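Local coordinates for protein uncharacterized HTH-type transcriptional regulator YydK (Bacillus subtilis subsp. subtilis, PDB 3BWG) that probably binds DNA as a GntR-family transcription factor, pairing a winged helix-turn-helix domain with a UTRA domain, at residues 135-145 with 216-227. Residues are numbered along the deposited sequence; the frame is centred on the assembly and turned at random.
Sequences QTLCYEESYYT and FDYSKISYNYEQ. With EDO (1,2-ethanediol), chain H; EDO (1,2-ethanediol), chain I.
Y139 and S222, E141 and K220, and Y143 and Y218 face each other as hydrogen-bonded pairs where segments 135-145 and 216-227 run antiparallel as neighbouring strands, mid-sheet in the six-stranded UTRA domain. Each pair exchanges two N-H...O=C bonds; K220 N reaches E141 O at 2.7 Å. T145 N gives to F216 O and N224 N to L137 O, where L137 and C138 form a classic bulge opposite R130.

N224 uses both ends of its amide. Its CG lies anti to the backbone N (chi1 179°), which carries ND2 across to T136 OG1 at 2.9 Å, close to the amide plane; a weak bond goes to T136 O. OD1 takes E226 N in an Asx turn, and T136 OG1 is also bonded to L193 O. A leucine in place of N224 would probably leave T136 OG1 without its amide donor and E226 N without the turn's acceptor.

On the face that carries Y143, the Y143 ring turns its edge to the Y218 carbonyl, Y143 CD2 lying 3.2 Å from Y218 O. The charged ends of E141 and K220 do not meet: E141 OE1 is hydrogen-bonded to Y125 OH, and K220 NZ forms a salt bridge with E110. An ethanediol, probably from crystallisation, links E141 OE2 to S222 OG.

On the other face, E140 OE2 pairs with R128, while a water 2.6 Å from E140 OE1 reaches Y144 OH. D217 runs alongside Y144, planes 30° apart; its buried OD1, over one ring face, has no hydrogen-bonding partner, and D217 CG sits 3.4 Å from Y144 CE1.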
ATOM      1  N   GLN B 135      -6.886   1.542  24.432  1.00 48.27           N
ATOM      2  CA  GLN B 135      -7.539   0.377  23.868  1.00 44.54           C
ATOM      3  C   GLN B 135      -6.481  -0.444  23.110  1.00 43.51           C
ATOM      4  O   GLN B 135      -5.461   0.107  22.642  1.00 42.00           O
ATOM      5  CB  GLN B 135      -8.694   0.829  22.981  1.00 45.22           C
ATOM      6  CG  GLN B 135      -9.737   1.724  23.708  1.00 46.60           C
ATOM      7  CD  GLN B 135     -10.623   0.941  24.681  1.00 48.25           C
ATOM      8  OE1 GLN B 135     -10.846  -0.261  24.514  1.00 49.30           O
ATOM      9  NE2 GLN B 135     -11.135   1.622  25.705  1.00 50.01           N
ATOM     10  N   THR B 136      -6.677  -1.757  23.039  1.00 40.53           N
ATOM     11  CA  THR B 136      -5.750  -2.626  22.301  1.00 40.23           C
ATOM     12  C   THR B 136      -5.776  -2.355  20.794  1.00 38.87           C
ATOM     13  O   THR B 136      -6.853  -2.239  20.176  1.00 37.45           O
ATOM     14  CB  THR B 136      -6.024  -4.112  22.544  1.00 39.55           C
ATOM     15  OG1 THR B 136      -7.368  -4.393  22.155  1.00 39.61           O
ATOM     16  CG2 THR B 136      -5.845  -4.442  24.000  1.00 40.50           C
ATOM     17  N   LEU B 137      -4.567  -2.271  20.219  1.00 39.53           N
ATOM     18  CA  LEU B 137      -4.361  -2.113  18.782  1.00 37.32           C
ATOM     19  C   LEU B 137      -4.015  -3.463  18.109  1.00 37.42           C
ATOM     20  O   LEU B 137      -4.573  -3.838  17.057  1.00 36.21           O
ATOM     21  CB  LEU B 137      -3.245  -1.081  18.528  1.00 37.82           C
ATOM     22  CG  LEU B 137      -2.835  -0.928  17.049  1.00 37.66           C
ATOM     23  CD1 LEU B 137      -4.006  -0.460  16.173  1.00 36.81           C
ATOM     24  CD2 LEU B 137      -1.638  -0.033  16.822  1.00 38.36           C
ATOM     25  N   CYS B 138      -3.070  -4.176  18.709  1.00 35.91           N
ATOM     26  CA  CYS B 138      -2.545  -5.379  18.116  1.00 36.24           C
ATOM     27  C   CYS B 138      -1.776  -6.216  19.113  1.00 36.57           C
ATOM     28  O   CYS B 138      -1.462  -5.766  20.209  1.00 35.47           O
ATOM     29  CB  CYS B 138      -1.646  -5.061  16.907  1.00 34.75           C
ATOM     30  SG  CYS B 138      -0.120  -4.143  17.304  1.00 38.87           S
ATOM     31  N   TYR B 139      -1.503  -7.438  18.684  1.00 36.89           N
ATOM     32  CA  TYR B 139      -0.717  -8.394  19.372  1.00 38.38           C
ATOM     33  C   TYR B 139       0.332  -8.751  18.312  1.00 39.70           C
ATOM     34  O   TYR B 139      -0.020  -9.087  17.172  1.00 39.12           O
ATOM     35  CB  TYR B 139      -1.604  -9.615  19.743  1.00 40.03           C
ATOM     36  CG  TYR B 139      -0.807 -10.849  20.124  1.00 40.49           C
ATOM     37  CD1 TYR B 139       0.105 -10.807  21.188  1.00 40.77           C
ATOM     38  CD2 TYR B 139      -0.941 -12.038  19.422  1.00 40.16           C
ATOM     39  CE1 TYR B 139       0.882 -11.905  21.523  1.00 40.19           C
ATOM     40  CE2 TYR B 139      -0.181 -13.170  19.765  1.00 40.42           C
ATOM     41  CZ  TYR B 139       0.730 -13.091  20.830  1.00 41.31           C
ATOM     42  OH  TYR B 139       1.503 -14.185  21.206  1.00 41.86           O
ATOM     43  N   GLU B 140       1.608  -8.655  18.685  1.00 39.07           N
ATOM     44  CA  GLU B 140       2.692  -8.855  17.756  1.00 40.66           C
ATOM     45  C   GLU B 140       3.803  -9.799  18.229  1.00 41.02           C
ATOM     46  O   GLU B 140       4.188  -9.824  19.383  1.00 40.67           O
ATOM     47  CB  GLU B 140       3.275  -7.490  17.365  1.00 42.01           C
ATOM     48  CG  GLU B 140       4.784  -7.463  17.030  1.00 44.67           C
ATOM     49  CD  GLU B 140       5.352  -6.048  16.912  1.00 45.27           C
ATOM     50  OE1 GLU B 140       6.367  -5.865  16.246  1.00 47.92           O
ATOM     51  OE2 GLU B 140       4.763  -5.101  17.450  1.00 48.99           O
ATOM     52  N   GLU B 141       4.366 -10.543  17.290  1.00 41.10           N
ATOM     53  CA  GLU B 141       5.600 -11.240  17.532  1.00 40.12           C
ATOM     54  C   GLU B 141       6.510 -10.743  16.444  1.00 39.89           C
ATOM     55  O   GLU B 141       6.119 -10.720  15.253  1.00 37.71           O
ATOM     56  CB  GLU B 141       5.409 -12.753  17.371  1.00 41.18           C
ATOM     57  CG  GLU B 141       4.718 -13.453  18.534  1.00 42.07           C
ATOM     58  CD  GLU B 141       4.575 -14.967  18.282  1.00 42.77           C
ATOM     59  OE1 GLU B 141       5.400 -15.769  18.797  1.00 42.06           O
ATOM     60  OE2 GLU B 141       3.640 -15.345  17.542  1.00 44.24           O
ATOM     61  N   SER B 142       7.714 -10.315  16.829  1.00 39.76           N
ATOM     62  CA  SER B 142       8.714  -9.999  15.829  1.00 41.27           C
ATOM     63  C   SER B 142      10.076 -10.601  16.108  1.00 40.97           C
ATOM     64  O   SER B 142      10.403 -10.968  17.237  1.00 40.25           O
ATOM     65  CB  SER B 142       8.801  -8.507  15.571  1.00 41.28           C
ATOM     66  OG  SER B 142       8.673  -7.818  16.775  1.00 48.25           O
ATOM     67  N   TYR B 143      10.857 -10.722  15.043  1.00 40.39           N
ATOM     68  CA  TYR B 143      12.130 -11.392  15.109  1.00 39.87           C
ATOM     69  C   TYR B 143      13.148 -10.551  14.401  1.00 38.87           C
ATOM     70  O   TYR B 143      12.996 -10.259  13.246  1.00 38.31           O
ATOM     71  CB  TYR B 143      12.042 -12.741  14.392  1.00 40.28           C
ATOM     72  CG  TYR B 143      10.864 -13.612  14.771  1.00 40.52           C
ATOM     73  CD1 TYR B 143      11.033 -14.715  15.610  1.00 39.92           C
ATOM     74  CD2 TYR B 143       9.599 -13.367  14.242  1.00 40.16           C
ATOM     75  CE1 TYR B 143       9.955 -15.550  15.917  1.00 41.33           C
ATOM     76  CE2 TYR B 143       8.526 -14.167  14.554  1.00 41.89           C
ATOM     77  CZ  TYR B 143       8.700 -15.253  15.394  1.00 41.15           C
ATOM     78  OH  TYR B 143       7.621 -16.048  15.693  1.00 42.11           O
ATOM     79  N   TYR B 144      14.232 -10.234  15.084  1.00 40.50           N
ATOM     80  CA  TYR B 144      15.278  -9.366  14.536  1.00 40.37           C
ATOM     81  C   TYR B 144      16.572 -10.098  14.477  1.00 39.01           C
ATOM     82  O   TYR B 144      16.988 -10.650  15.472  1.00 39.51           O
ATOM     83  CB  TYR B 144      15.461  -8.147  15.447  1.00 40.70           C
ATOM     84  CG  TYR B 144      14.213  -7.347  15.553  1.00 41.07           C
ATOM     85  CD1 TYR B 144      14.027  -6.171  14.798  1.00 40.33           C
ATOM     86  CD2 TYR B 144      13.203  -7.759  16.394  1.00 41.38           C
ATOM     87  CE1 TYR B 144      12.835  -5.452  14.906  1.00 42.50           C
ATOM     88  CE2 TYR B 144      12.037  -7.068  16.510  1.00 42.49           C
ATOM     89  CZ  TYR B 144      11.855  -5.928  15.777  1.00 42.45           C
ATOM     90  OH  TYR B 144      10.652  -5.296  15.948  1.00 46.19           O
ATOM     91  N   THR B 145      17.231 -10.061  13.324  1.00 38.84           N
ATOM     92  CA  THR B 145      18.569 -10.679  13.162  1.00 39.21           C
ATOM     93  C   THR B 145      19.540  -9.990  14.082  1.00 37.70           C
ATOM     94  O   THR B 145      19.756  -8.823  13.931  1.00 40.53           O
ATOM     95  CB  THR B 145      19.066 -10.598  11.707  1.00 37.69           C
ATOM     96  OG1 THR B 145      18.069 -11.171  10.841  1.00 39.07           O
ATOM     97  CG2 THR B 145      20.373 -11.385  11.527  1.00 38.20           C
ATOM     98  N   PHE B 216      16.012  -7.569   8.079  1.00 37.48           N
ATOM     99  CA  PHE B 216      16.431  -7.356   9.480  1.00 37.47           C
ATOM    100  C   PHE B 216      15.325  -7.642  10.509  1.00 36.38           C
ATOM    101  O   PHE B 216      15.626  -7.862  11.689  1.00 36.63           O
ATOM    102  CB  PHE B 216      17.030  -5.940   9.711  1.00 37.47           C
ATOM    103  CG  PHE B 216      16.016  -4.806   9.650  1.00 36.37           C
ATOM    104  CD1 PHE B 216      15.350  -4.368  10.800  1.00 38.49           C
ATOM    105  CD2 PHE B 216      15.756  -4.166   8.455  1.00 36.91           C
ATOM    106  CE1 PHE B 216      14.425  -3.330  10.774  1.00 37.39           C
ATOM    107  CE2 PHE B 216      14.808  -3.106   8.399  1.00 36.70           C
ATOM    108  CZ  PHE B 216      14.144  -2.700   9.576  1.00 36.98           C
ATOM    109  N   ASP B 217      14.066  -7.644  10.057  1.00 35.00           N
ATOM    110  CA  ASP B 217      12.880  -7.746  10.953  1.00 36.78           C
ATOM    111  C   ASP B 217      11.744  -8.513  10.245  1.00 37.09           C
ATOM    112  O   ASP B 217      11.350  -8.160   9.149  1.00 39.84           O
ATOM    113  CB  ASP B 217      12.446  -6.320  11.361  1.00 39.30           C
ATOM    114  CG  ASP B 217      11.064  -6.247  12.059  1.00 40.49           C
ATOM    115  OD1 ASP B 217      10.469  -7.246  12.461  1.00 40.54           O
ATOM    116  OD2 ASP B 217      10.593  -5.123  12.271  1.00 43.87           O
ATOM    117  N   TYR B 218      11.284  -9.608  10.841  1.00 36.94           N
ATOM    118  CA  TYR B 218      10.115 -10.322  10.409  1.00 37.66           C
ATOM    119  C   TYR B 218       9.149 -10.215  11.559  1.00 38.92           C
ATOM    120  O   TYR B 218       9.483 -10.586  12.696  1.00 38.06           O
ATOM    121  CB  TYR B 218      10.449 -11.800  10.158  1.00 39.38           C
ATOM    122  CG  TYR B 218       9.255 -12.658   9.883  1.00 39.53           C
ATOM    123  CD1 TYR B 218       8.405 -12.369   8.810  1.00 40.04           C
ATOM    124  CD2 TYR B 218       8.982 -13.782  10.669  1.00 38.41           C
ATOM    125  CE1 TYR B 218       7.292 -13.147   8.555  1.00 39.09           C
ATOM    126  CE2 TYR B 218       7.897 -14.570  10.414  1.00 38.84           C
ATOM    127  CZ  TYR B 218       7.063 -14.260   9.348  1.00 40.91           C
ATOM    128  OH  TYR B 218       5.973 -15.070   9.061  1.00 42.16           O
ATOM    129  N   SER B 219       7.942  -9.742  11.267  1.00 39.11           N
ATOM    130  CA  SER B 219       6.919  -9.613  12.293  1.00 39.35           C
ATOM    131  C   SER B 219       5.595 -10.264  11.867  1.00 39.88           C
ATOM    132  O   SER B 219       5.277 -10.390  10.658  1.00 39.95           O
ATOM    133  CB  SER B 219       6.732  -8.140  12.666  1.00 40.08           C
ATOM    134  OG  SER B 219       5.995  -7.487  11.663  1.00 43.12           O
ATOM    135  N   LYS B 220       4.844 -10.701  12.882  1.00 41.13           N
ATOM    136  CA  LYS B 220       3.544 -11.337  12.734  1.00 40.43           C
ATOM    137  C   LYS B 220       2.603 -10.588  13.633  1.00 40.88           C
ATOM    138  O   LYS B 220       2.789 -10.576  14.846  1.00 40.23           O
ATOM    139  CB  LYS B 220       3.641 -12.773  13.195  1.00 42.00           C
ATOM    140  CG  LYS B 220       4.494 -13.601  12.239  1.00 43.55           C
ATOM    141  CD  LYS B 220       5.118 -14.814  12.926  1.00 45.77           C
ATOM    142  CE  LYS B 220       4.108 -15.711  13.594  1.00 46.53           C
ATOM    143  NZ  LYS B 220       3.656 -16.774  12.663  1.00 48.03           N
ATOM    144  N   ILE B 221       1.588  -9.953  13.048  1.00 40.59           N
ATOM    145  CA  ILE B 221       0.701  -9.088  13.821  1.00 38.54           C
ATOM    146  C   ILE B 221      -0.779  -9.355  13.567  1.00 38.18           C
ATOM    147  O   ILE B 221      -1.223  -9.518  12.425  1.00 38.01           O
ATOM    148  CB  ILE B 221       1.002  -7.640  13.541  1.00 39.45           C
ATOM    149  CG1 ILE B 221       2.519  -7.372  13.708  1.00 39.11           C
ATOM    150  CG2 ILE B 221       0.141  -6.721  14.494  1.00 38.35           C
ATOM    151  CD1 ILE B 221       2.959  -5.930  13.553  1.00 39.15           C
ATOM    152  N   SER B 222      -1.528  -9.440  14.655  1.00 37.86           N
ATOM    153  CA  SER B 222      -2.973  -9.508  14.589  1.00 38.32           C
ATOM    154  C   SER B 222      -3.536  -8.223  15.188  1.00 37.67           C
ATOM    155  O   SER B 222      -3.247  -7.907  16.337  1.00 37.90           O
ATOM    156  CB  SER B 222      -3.479 -10.720  15.391  1.00 39.51           C
ATOM    157  OG  SER B 222      -3.037 -11.912  14.780  1.00 40.15           O
ATOM    158  N   TYR B 223      -4.362  -7.521  14.421  1.00 36.40           N
ATOM    159  CA  TYR B 223      -4.991  -6.307  14.887  1.00 37.01           C
ATOM    160  C   TYR B 223      -6.398  -6.495  15.472  1.00 38.62           C
ATOM    161  O   TYR B 223      -7.149  -7.407  15.069  1.00 39.71           O
ATOM    162  CB  TYR B 223      -5.011  -5.271  13.750  1.00 38.25           C
ATOM    163  CG  TYR B 223      -3.618  -4.819  13.308  1.00 37.89           C
ATOM    164  CD1 TYR B 223      -3.023  -3.718  13.904  1.00 36.56           C
ATOM    165  CD2 TYR B 223      -2.913  -5.487  12.291  1.00 37.50           C
ATOM    166  CE1 TYR B 223      -1.725  -3.292  13.524  1.00 38.14           C
ATOM    167  CE2 TYR B 223      -1.613  -5.066  11.881  1.00 36.40           C
ATOM    168  CZ  TYR B 223      -1.045  -3.944  12.503  1.00 38.75           C
ATOM    169  OH  TYR B 223       0.217  -3.480  12.169  1.00 39.69           O
ATOM    170  N   ASN B 224      -6.753  -5.608  16.397  1.00 36.13           N
ATOM    171  CA  ASN B 224      -8.119  -5.484  16.881  1.00 36.98           C
ATOM    172  C   ASN B 224      -9.021  -4.835  15.815  1.00 37.25           C
ATOM    173  O   ASN B 224      -8.887  -3.630  15.534  1.00 38.76           O
ATOM    174  CB  ASN B 224      -8.068  -4.654  18.180  1.00 35.82           C
ATOM    175  CG  ASN B 224      -9.406  -4.415  18.808  1.00 36.53           C
ATOM    176  OD1 ASN B 224     -10.462  -4.463  18.152  1.00 37.16           O
ATOM    177  ND2 ASN B 224      -9.379  -4.121  20.105  1.00 33.75           N
ATOM    178  N   TYR B 225      -9.931  -5.623  15.223  1.00 36.90           N
ATOM    179  CA  TYR B 225     -10.821  -5.144  14.164  1.00 37.65           C
ATOM    180  C   TYR B 225     -11.707  -3.954  14.562  1.00 37.82           C
ATOM    181  O   TYR B 225     -12.171  -3.207  13.699  1.00 38.54           O
ATOM    182  CB  TYR B 225     -11.679  -6.301  13.591  1.00 39.21           C
ATOM    183  CG  TYR B 225     -12.902  -6.650  14.398  1.00 39.64           C
ATOM    184  CD1 TYR B 225     -14.158  -6.234  13.993  1.00 40.11           C
ATOM    185  CD2 TYR B 225     -12.796  -7.393  15.570  1.00 40.80           C
ATOM    186  CE1 TYR B 225     -15.311  -6.545  14.738  1.00 40.76           C
ATOM    187  CE2 TYR B 225     -13.935  -7.712  16.349  1.00 41.40           C
ATOM    188  CZ  TYR B 225     -15.179  -7.291  15.907  1.00 40.97           C
ATOM    189  OH  TYR B 225     -16.291  -7.612  16.619  1.00 41.93           O
ATOM    190  N   GLU B 226     -11.912  -3.758  15.858  1.00 37.15           N
ATOM    191  CA  GLU B 226     -12.738  -2.640  16.324  1.00 38.95           C
ATOM    192  C   GLU B 226     -11.961  -1.356  16.551  1.00 37.33           C
ATOM    193  O   GLU B 226     -12.568  -0.340  16.849  1.00 39.06           O
ATOM    194  CB  GLU B 226     -13.447  -2.949  17.668  1.00 38.88           C
ATOM    195  CG  GLU B 226     -14.057  -4.279  17.816  1.00 39.79           C
ATOM    196  CD  GLU B 226     -15.004  -4.310  19.033  1.00 41.38           C
ATOM    197  OE1 GLU B 226     -14.550  -4.081  20.191  1.00 40.75           O
ATOM    198  OE2 GLU B 226     -16.211  -4.522  18.797  1.00 43.46           O
ATOM    199  N   GLN B 227     -10.631  -1.406  16.486  1.00 37.03           N
ATOM    200  CA  GLN B 227      -9.811  -0.246  16.900  1.00 35.64           C
ATOM    201  C   GLN B 227      -8.797   0.148  15.800  1.00 35.38           C
ATOM    202  O   GLN B 227      -7.882   0.952  16.036  1.00 36.89           O
ATOM    203  CB  GLN B 227      -9.068  -0.516  18.216  1.00 34.80           C
ATOM    204  CG  GLN B 227      -9.924  -0.896  19.428  1.00 33.59           C
ATOM    205  CD  GLN B 227     -10.741   0.271  19.939  1.00 34.79           C
ATOM    206  OE1 GLN B 227     -10.382   1.411  19.719  1.00 34.72           O
ATOM    207  NE2 GLN B 227     -11.863  -0.014  20.605  1.00 36.16           N
TER
HETATM  208  C1  EDO H 237       0.475 -12.323  15.744  1.00 39.39           C
HETATM  209  O1  EDO H 237      -0.815 -12.918  15.845  1.00 43.20           O
HETATM  210  C2  EDO H 237       1.377 -13.035  16.723  1.00 39.66           C
HETATM  211  O2  EDO H 237       1.667 -14.324  16.165  1.00 39.49           O
HETATM  212  C1  EDO I 238      -8.770  -4.940  11.731  1.00 35.56           C
HETATM  213  O1  EDO I 238      -8.033  -3.793  11.432  1.00 33.21           O
HETATM  214  C2  EDO I 238      -7.795  -5.853  12.422  1.00 34.17           C
HETATM  215  O2  EDO I 238      -8.526  -7.020  12.656  1.00 30.00           O
HETATM  216  O   HOH W   1       8.177  -4.721  14.709  1.00 59.77           O